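Local coordinates for protein HAD superfamily hydrolase (Brucella suis biovar 1, PDB 6NQ4) that probably acts as a phosphatase of the haloacid dehalogenase superfamily, hydrolysing phosphate esters in a metal-dependent active site, at residues T75-P78 with G83-A86; D110-G115 with L128-G133; A180-M185 with T210-K215. All coordinates share one frame; numbering follows the deposited sequence.

Contact 1 of 3, residues T75-P78 with G83-A86. With PO4 (phosphate ion), chain G.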
loop_
_atom_site.group_PDB
_atom_site.type_symbol
_atom_site.label_atom_id
_atom_site.label_comp_id
_atom_site.label_asym_id
_atom_site.label_seq_id
_atom_site.Cartn_x
_atom_site.Cartn_y
_atom_site.Cartn_z
ATOM N N THR A 75 -2.850 -1.062 -3.143
ATOM C CA THR A 75 -1.445 -1.161 -2.790
ATOM C C THR A 75 -1.016 0.031 -1.954
ATOM O O THR A 75 -1.491 1.148 -2.149
ATOM C CB THR A 75 -0.566 -1.227 -4.073
ATOM O OG1 THR A 75 0.822 -1.169 -3.723
ATOM C CG2 THR A 75 -0.865 -0.081 -5.030
ATOM N N ASN A 76 -0.103 -0.209 -1.026
ATOM C CA ASN A 76 0.464 0.879 -0.229
ATOM C C ASN A 76 1.554 1.689 -0.946
ATOM O O ASN A 76 2.178 2.551 -0.315
ATOM C CB ASN A 76 0.961 0.368 1.129
ATOM C CG ASN A 76 -0.141 0.386 2.174
ATOM O OD1 ASN A 76 -1.220 0.948 1.934
ATOM N ND2 ASN A 76 0.117 -0.181 3.341
ATOM N N SER A 77 1.795 1.461 -2.234
ATOM C CA SER A 77 2.730 2.306 -2.961
ATOM C C SER A 77 2.415 3.779 -2.712
ATOM O O SER A 77 1.238 4.175 -2.778
ATOM C CB SER A 77 2.621 2.041 -4.458
ATOM O OG SER A 77 3.466 2.942 -5.157
ATOM N N PRO A 78 3.424 4.613 -2.449
ATOM C CA PRO A 78 3.193 6.055 -2.313
ATOM C C PRO A 78 3.014 6.750 -3.644
ATOM O O PRO A 78 2.750 7.962 -3.654
ATOM C CB PRO A 78 4.486 6.533 -1.641
ATOM C CG PRO A 78 5.530 5.616 -2.216
ATOM C CD PRO A 78 4.852 4.266 -2.290
ATOM N N GLY A 83 1.504 5.668 -12.121
ATOM C CA GLY A 83 2.870 5.154 -12.076
ATOM C C GLY A 83 2.922 3.685 -11.713
ATOM O O GLY A 83 3.750 2.941 -12.250
ATOM N N VAL A 84 2.042 3.244 -10.801
ATOM C CA VAL A 84 1.961 1.820 -10.468
ATOM C C VAL A 84 1.490 1.017 -11.675
ATOM O O VAL A 84 2.013 -0.068 -11.945
ATOM C CB VAL A 84 1.057 1.629 -9.235
ATOM C CG1 VAL A 84 0.757 0.137 -8.992
ATOM C CG2 VAL A 84 1.700 2.305 -8.000
ATOM N N VAL A 85 0.510 1.536 -12.421
ATOM C CA VAL A 85 0.064 0.864 -13.642
ATOM C C VAL A 85 1.219 0.715 -14.630
ATOM O O VAL A 85 1.435 -0.364 -15.201
ATOM C CB VAL A 85 -1.126 1.614 -14.277
ATOM C CG1 VAL A 85 -1.368 1.149 -15.715
ATOM C CG2 VAL A 85 -2.403 1.393 -13.467
ATOM N N ALA A 86 1.964 1.798 -14.873
ATOM C CA ALA A 86 3.063 1.733 -15.836
ATOM C C ALA A 86 4.117 0.726 -15.400
ATOM O O ALA A 86 4.625 -0.058 -16.217
ATOM C CB ALA A 86 3.694 3.113 -15.997
HETATM P P PO4 G . 1.604 -3.523 -1.128
HETATM O O1 PO4 G . 1.814 -4.950 -0.622
HETATM O O2 PO4 G . 1.426 -3.516 -2.636
HETATM O O3 PO4 G . 2.975 -2.919 -0.765
HETATM O O4 PO4 G . 0.518 -2.828 -0.345
#
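V84 meets S77 because S77 OG is swung trans to its own amide nitrogen (chi1 176°), out toward helix 81-90, while V84 CG2 stands trans to the carbonyl carbon and reaches back to it. The V84 methyl comes up against the end of the serine side chain, with CG2 lying 3.4 Å from S77 OG and touching S77 CB as well. S77 OG accepts from R79 N; against the methyl V84 CG2 it makes only a van der Waals contact. The second V84 methyl leans more loosely on T75, with CG1 4.3 Å from T75 CG2. The threonine thus divides its branches: CG2 faces the helix, and OG1 faces the bound phosphate. T75 OG1 both donates and accepts: it gives a hydrogen bond to phosphate O2 (2.7 Å). S77 N donates to T75 OG1 at 3.2 Å in a fairly straight bond (166°), closing an ST turn. The same turn presents N76 N, which donates to phosphate O4 at 2.8 Å, nearly straight at 169°. K215 and the backbone N of W44 add further bonds to the anion, and T103 and V101 of strand 100-103 touch V84. The loop leaving the C-terminal end of strand 70-75 is thereby packed against the helix that follows it, while T75 OG1 and N76 N hold the phosphate. A threonine here, with the next backbone NH, fits motif II of haloacid dehalogenase-type hydrolases, the phosphate, probably from the crystallisation liquor, occupying the site expected for a substrate phosphoryl group.

Contact 2 of 3, residues D110-G115 with L128-G133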
loop_
_atom_site.group_PDB
_atom_site.type_symbol
_atom_site.label_atom_id
_atom_site.label_comp_id
_atom_site.label_asym_id
_atom_site.label_seq_id
_atom_site.Cartn_x
_atom_site.Cartn_y
_atom_site.Cartn_z
ATOM N N ASP A 110 -5.181 13.571 -0.507
ATOM C CA ASP A 110 -6.188 14.317 0.241
ATOM C C ASP A 110 -5.615 14.888 1.545
ATOM O O ASP A 110 -5.925 16.025 1.923
ATOM C CB ASP A 110 -7.424 13.441 0.472
ATOM C CG ASP A 110 -8.049 12.959 -0.835
ATOM O OD1 ASP A 110 -8.080 13.741 -1.809
ATOM O OD2 ASP A 110 -8.497 11.794 -0.896
ATOM N N LEU A 111 -4.777 14.122 2.249
ATOM C CA LEU A 111 -4.086 14.663 3.417
ATOM C C LEU A 111 -3.156 15.799 3.027
ATOM O O LEU A 111 -3.092 16.823 3.722
ATOM C CB LEU A 111 -3.281 13.564 4.126
ATOM C CG LEU A 111 -4.075 12.451 4.798
ATOM C CD1 LEU A 111 -3.114 11.367 5.297
ATOM C CD2 LEU A 111 -4.931 13.015 5.931
ATOM N N ILE A 112 -2.425 15.645 1.919
ATOM C CA ILE A 112 -1.462 16.676 1.533
ATOM C C ILE A 112 -2.179 17.991 1.271
ATOM O O ILE A 112 -1.726 19.064 1.698
ATOM C CB ILE A 112 -0.638 16.214 0.317
ATOM C CG1 ILE A 112 0.223 14.994 0.680
ATOM C CG2 ILE A 112 0.267 17.329 -0.162
ATOM C CD1 ILE A 112 0.863 14.325 -0.517
ATOM N N ALA A 113 -3.320 17.923 0.589
ATOM C CA ALA A 113 -4.081 19.126 0.264
ATOM C C ALA A 113 -4.657 19.804 1.504
ATOM O O ALA A 113 -4.858 21.029 1.502
ATOM C CB ALA A 113 -5.207 18.758 -0.709
ATOM N N GLU A 114 -4.955 19.027 2.548
ATOM C CA GLU A 114 -5.529 19.524 3.795
ATOM C C GLU A 114 -4.496 20.169 4.702
ATOM O O GLU A 114 -4.848 21.032 5.515
ATOM C CB GLU A 114 -6.048 18.340 4.603
ATOM C CG GLU A 114 -7.478 17.986 4.448
ATOM C CD GLU A 114 -7.882 16.984 5.509
ATOM O OE1 GLU A 114 -7.538 15.793 5.361
ATOM O OE2 GLU A 114 -8.500 17.398 6.514
ATOM N N GLY A 115 -3.242 19.731 4.635
ATOM C CA GLY A 115 -2.237 20.188 5.567
ATOM C C GLY A 115 -1.556 21.463 5.128
ATOM O O GLY A 115 -2.003 22.143 4.197
ATOM N N LEU A 128 8.106 12.475 -6.174
ATOM C CA LEU A 128 7.513 13.812 -6.294
ATOM C C LEU A 128 6.231 13.827 -7.130
ATOM O O LEU A 128 5.485 14.818 -7.091
ATOM C CB LEU A 128 8.518 14.790 -6.917
ATOM C CG LEU A 128 9.798 15.044 -6.118
ATOM C CD1 LEU A 128 10.742 15.923 -6.957
ATOM C CD2 LEU A 128 9.465 15.695 -4.796
ATOM N N ALA A 129 5.955 12.763 -7.886
ATOM C CA ALA A 129 4.710 12.673 -8.642
ATOM C C ALA A 129 3.462 12.833 -7.767
ATOM O O ALA A 129 2.414 13.267 -8.272
ATOM C CB ALA A 129 4.682 11.347 -9.408
ATOM N N ILE A 130 3.554 12.516 -6.471
ATOM C CA ILE A 130 2.406 12.627 -5.576
ATOM C C ILE A 130 1.888 14.061 -5.463
ATOM O O ILE A 130 0.714 14.267 -5.130
ATOM C CB ILE A 130 2.765 12.035 -4.184
ATOM C CG1 ILE A 130 1.501 11.721 -3.367
ATOM C CG2 ILE A 130 3.729 12.973 -3.437
ATOM C CD1 ILE A 130 1.783 10.952 -2.070
ATOM N N TYR A 131 2.729 15.066 -5.735
ATOM C CA TYR A 131 2.322 16.462 -5.579
ATOM C C TYR A 131 1.711 17.063 -6.829
ATOM O O TYR A 131 1.270 18.219 -6.781
ATOM C CB TYR A 131 3.518 17.339 -5.163
ATOM C CG TYR A 131 4.233 16.809 -3.949
ATOM C CD1 TYR A 131 3.633 16.853 -2.691
ATOM C CD2 TYR A 131 5.501 16.256 -4.061
ATOM C CE1 TYR A 131 4.276 16.331 -1.576
ATOM C CE2 TYR A 131 6.161 15.732 -2.946
ATOM C CZ TYR A 131 5.545 15.784 -1.711
ATOM O OH TYR A 131 6.179 15.269 -0.601
ATOM N N ASP A 132 1.713 16.343 -7.947
ATOM C CA ASP A 132 1.234 16.915 -9.201
ATOM C C ASP A 132 -0.196 17.415 -9.051
ATOM O O ASP A 132 -1.082 16.674 -8.617
ATOM C CB ASP A 132 1.303 15.859 -10.300
ATOM C CG ASP A 132 2.720 15.561 -10.731
ATOM O OD1 ASP A 132 3.608 16.409 -10.492
ATOM O OD2 ASP A 132 2.947 14.480 -11.314
ATOM N N GLY A 133 -0.413 18.681 -9.405
ATOM C CA GLY A 133 -1.733 19.278 -9.368
ATOM C C GLY A 133 -2.178 19.778 -8.014
ATOM O O GLY A 133 -3.267 20.357 -7.910
#
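I112 reaches I130 and Y131 from the last turn of helix 104-114, which packs beside the smaller parallel sheet of the chain, the one that carries strands 118-122 and 146-149, a sheet that probably belongs to the cap domain of the haloacid dehalogenase fold. Along the helix, L111 turns to another side and touches A213. I112 is next and carries the whole contact from this side. Its CG1 branch stands opposite the carbonyl carbon (chi1 -65°) and is then extended (chi2 169°), which drives CD1 toward the short 3-10 segment at 128-131. Beyond it the helix runs out, and G115 is the first residue to leave helical backbone angles. Strands 118-122 and 146-149 hem in the isoleucine through I119 and V148, and L134 and V136 add to the apolar surroundings. On the other segment I130 is stretched out as well, and the two isoleucine chains run at a slant to each other, meeting through their terminal methyls. I130 also lays CG2 over the centre of the Y131 ring, 3.6 Å above its plane, which probably limits the ring's rotation. At its far end Y131 OH is hydrogen-bonded to H121 ND1, which satisfies this polar atom. I112 CD1 lies 3.8 Å from I130 CD1 and 4.1 Å from Y131 CE1, approaching the ring obliquely.

Contact 3 of 3, residues A180-M185 with T210-K215. With EDO (1,2-ethanediol), chain D; EDO (1,2-ethanediol), chain C; PO4 (phosphate ion), chain G.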
loop_
_atom_site.group_PDB
_atom_site.type_symbol
_atom_site.label_atom_id
_atom_site.label_comp_id
_atom_site.label_asym_id
_atom_site.label_seq_id
_atom_site.Cartn_x
_atom_site.Cartn_y
_atom_site.Cartn_z
ATOM N N ALA A 180 3.055 8.556 3.301
ATOM C CA ALA A 180 2.373 8.120 2.080
ATOM C C ALA A 180 2.422 6.611 1.849
ATOM O O ALA A 180 1.795 6.124 0.898
ATOM C CB ALA A 180 2.936 8.840 0.845
ATOM N N ASN A 181 3.150 5.855 2.678
ATOM C CA ASN A 181 3.236 4.402 2.528
ATOM C C ASN A 181 3.413 3.799 3.915
ATOM O O ASN A 181 4.525 3.802 4.462
ATOM C CB ASN A 181 4.397 4.011 1.618
ATOM C CG ASN A 181 4.599 2.517 1.549
ATOM O OD1 ASN A 181 3.802 1.737 2.098
ATOM N ND2 ASN A 181 5.673 2.095 0.865
ATOM N N PRO A 182 2.351 3.224 4.492
ATOM C CA PRO A 182 2.440 2.625 5.835
ATOM C C PRO A 182 3.370 1.426 5.960
ATOM O O PRO A 182 3.693 1.069 7.102
ATOM C CB PRO A 182 0.988 2.184 6.114
ATOM C CG PRO A 182 0.152 2.997 5.230
ATOM C CD PRO A 182 0.962 3.267 4.000
ATOM N N ASP A 183 3.753 0.763 4.864
ATOM C CA ASP A 183 4.587 -0.439 4.975
ATOM C C ASP A 183 5.909 -0.096 5.664
ATOM O O ASP A 183 6.458 0.992 5.480
ATOM C CB ASP A 183 4.941 -0.990 3.584
ATOM C CG ASP A 183 3.742 -1.579 2.815
ATOM O OD1 ASP A 183 2.629 -1.690 3.368
ATOM O OD2 ASP A 183 3.947 -1.944 1.623
ATOM N N ILE A 184 6.436 -1.043 6.455
ATOM C CA ILE A 184 7.758 -0.860 7.051
ATOM C C ILE A 184 8.854 -1.240 6.064
ATOM O O ILE A 184 9.843 -0.516 5.895
ATOM C CB ILE A 184 7.869 -1.680 8.347
ATOM C CG1 ILE A 184 6.747 -1.309 9.314
ATOM C CG2 ILE A 184 9.285 -1.534 8.963
ATOM C CD1 ILE A 184 6.677 0.153 9.615
ATOM N N MET A 185 8.702 -2.389 5.416
ATOM C CA MET A 185 9.613 -2.837 4.365
ATOM C C MET A 185 8.782 -3.327 3.197
ATOM O O MET A 185 7.576 -3.564 3.321
ATOM C CB MET A 185 10.540 -3.986 4.812
ATOM C CG MET A 185 11.347 -3.664 6.060
ATOM S SD MET A 185 12.778 -4.749 6.276
ATOM C CE MET A 185 13.967 -3.854 5.250
ATOM N N THR A 210 1.724 11.704 13.293
ATOM C CA THR A 210 1.720 11.144 11.945
ATOM C C THR A 210 0.296 11.069 11.411
ATOM O O THR A 210 -0.673 10.870 12.163
ATOM C CB THR A 210 2.361 9.738 11.882
ATOM O OG1 THR A 210 1.649 8.859 12.758
ATOM C CG2 THR A 210 3.819 9.784 12.304
ATOM N N LEU A 211 0.184 11.227 10.099
ATOM C CA LEU A 211 -1.093 11.179 9.400
ATOM C C LEU A 211 -0.952 10.177 8.270
ATOM O O LEU A 211 -0.066 10.318 7.424
ATOM C CB LEU A 211 -1.472 12.556 8.848
ATOM C CG LEU A 211 -1.681 13.641 9.902
ATOM C CD1 LEU A 211 -0.380 14.378 10.235
ATOM C CD2 LEU A 211 -2.768 14.596 9.441
ATOM N N ILE A 212 -1.807 9.155 8.278
ATOM C CA ILE A 212 -1.669 7.990 7.408
ATOM C C ILE A 212 -3.034 7.638 6.825
ATOM O O ILE A 212 -4.056 7.705 7.516
ATOM C CB ILE A 212 -1.051 6.801 8.194
ATOM C CG1 ILE A 212 0.150 7.275 9.044
ATOM C CG2 ILE A 212 -0.597 5.706 7.236
ATOM C CD1 ILE A 212 0.950 6.164 9.755
ATOM N N ALA A 213 -3.051 7.296 5.537
ATOM C CA ALA A 213 -4.290 6.971 4.845
ATOM C C ALA A 213 -4.293 5.607 4.170
ATOM O O ALA A 213 -5.378 5.112 3.843
ATOM C CB ALA A 213 -4.612 8.045 3.788
ATOM N N GLY A 214 -3.123 4.976 3.981
ATOM C CA GLY A 214 -3.035 3.681 3.335
ATOM C C GLY A 214 -3.442 2.541 4.262
ATOM O O GLY A 214 -3.864 2.747 5.398
ATOM N N LYS A 215 -3.326 1.303 3.747
ATOM C CA LYS A 215 -3.712 0.130 4.527
ATOM C C LYS A 215 -2.885 0.078 5.805
ATOM O O LYS A 215 -1.667 0.262 5.749
ATOM C CB LYS A 215 -3.445 -1.161 3.738
ATOM C CG LYS A 215 -4.191 -1.252 2.394
ATOM C CD LYS A 215 -3.845 -2.526 1.610
ATOM C CE LYS A 215 -2.420 -2.501 1.072
ATOM N NZ LYS A 215 -2.142 -3.648 0.152
HETATM C C1 EDO D . -4.491 10.356 9.809
HETATM O O1 EDO D . -5.732 11.064 9.706
HETATM C C2 EDO D . -4.592 9.186 10.783
HETATM O O2 EDO D . -3.308 8.559 10.913
HETATM C C1 EDO C . 5.613 -0.403 -2.638
HETATM O O1 EDO C . 6.520 0.712 -2.607
HETATM C C2 EDO C . 4.822 -0.450 -1.334
HETATM O O2 EDO C . 5.682 -0.680 -0.193
HETATM P P PO4 G . 1.604 -3.523 -1.128
HETATM O O1 PO4 G . 1.814 -4.950 -0.622
HETATM O O2 PO4 G . 1.426 -3.516 -2.636
HETATM O O3 PO4 G . 2.975 -2.919 -0.765
HETATM O O4 PO4 G . 0.518 -2.828 -0.345
#
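P182 wedges its ring against I212, G214 and K215, and this is the tight part of the contact. P182 CG lies only 3.5 Å from I212 CG2, closer than usual for two carbons, as the two side chains run alongside each other, pointing opposite ways. P182 CB is 3.3 Å from the carbonyl K215 O, and P182 CG rests 3.7 Å from G214 C. The absence of a side chain at G214 lets the ring come so near the backbone. I212, by contrast, is partly exposed, and its N donates to O2 of an ethanediol at 3.1 Å. Toward the phosphate the groups are polar. N181 OD1 accepts from D183 N at 2.9 Å, with the donor well above the carbonyl plane, forming an Asx turn. O2 of a second ethanediol, like the first probably from the crystallisation liquor, accepts from N181 ND2 and donates to D183 OD2. D183 OD2 lies 2.8 Å from phosphate O3. K215, bent at chi3 (-70°), brings NZ to 2.8 Å from phosphate O4. K215 NZ is thus gripped by that oxygen, by salt bridges to D42, a sodium ligand, and D251, and by V74 O, which implies a firmly placed amino group at the phosphate site, consistent with motif III of haloacid dehalogenase-type hydrolases.

In the fold
Contacts 1 and 3 share the phosphate and meet directly through N76, whose amide bonds to both K215 N and D183 OD1, so the loop of 75-78 is tied to both segments of contact 3. Contact 1 joins a loop at the end of strand 70-75, in the larger sheet, to the helix that follows, whereas contact 3 joins segments of the smaller sheet's side. Contacts 1 and 2 are buried, although contact 2 sits farther out, about 17 Å between its centre and that of the chain; contact 3 is partly buried. Contact 2 meets through carbon alone, while contacts 1 and 3 pair van der Waals packing with polar groups at the phosphate. I130 touches P78 and A180, and L111 touches L211, I212 and A213.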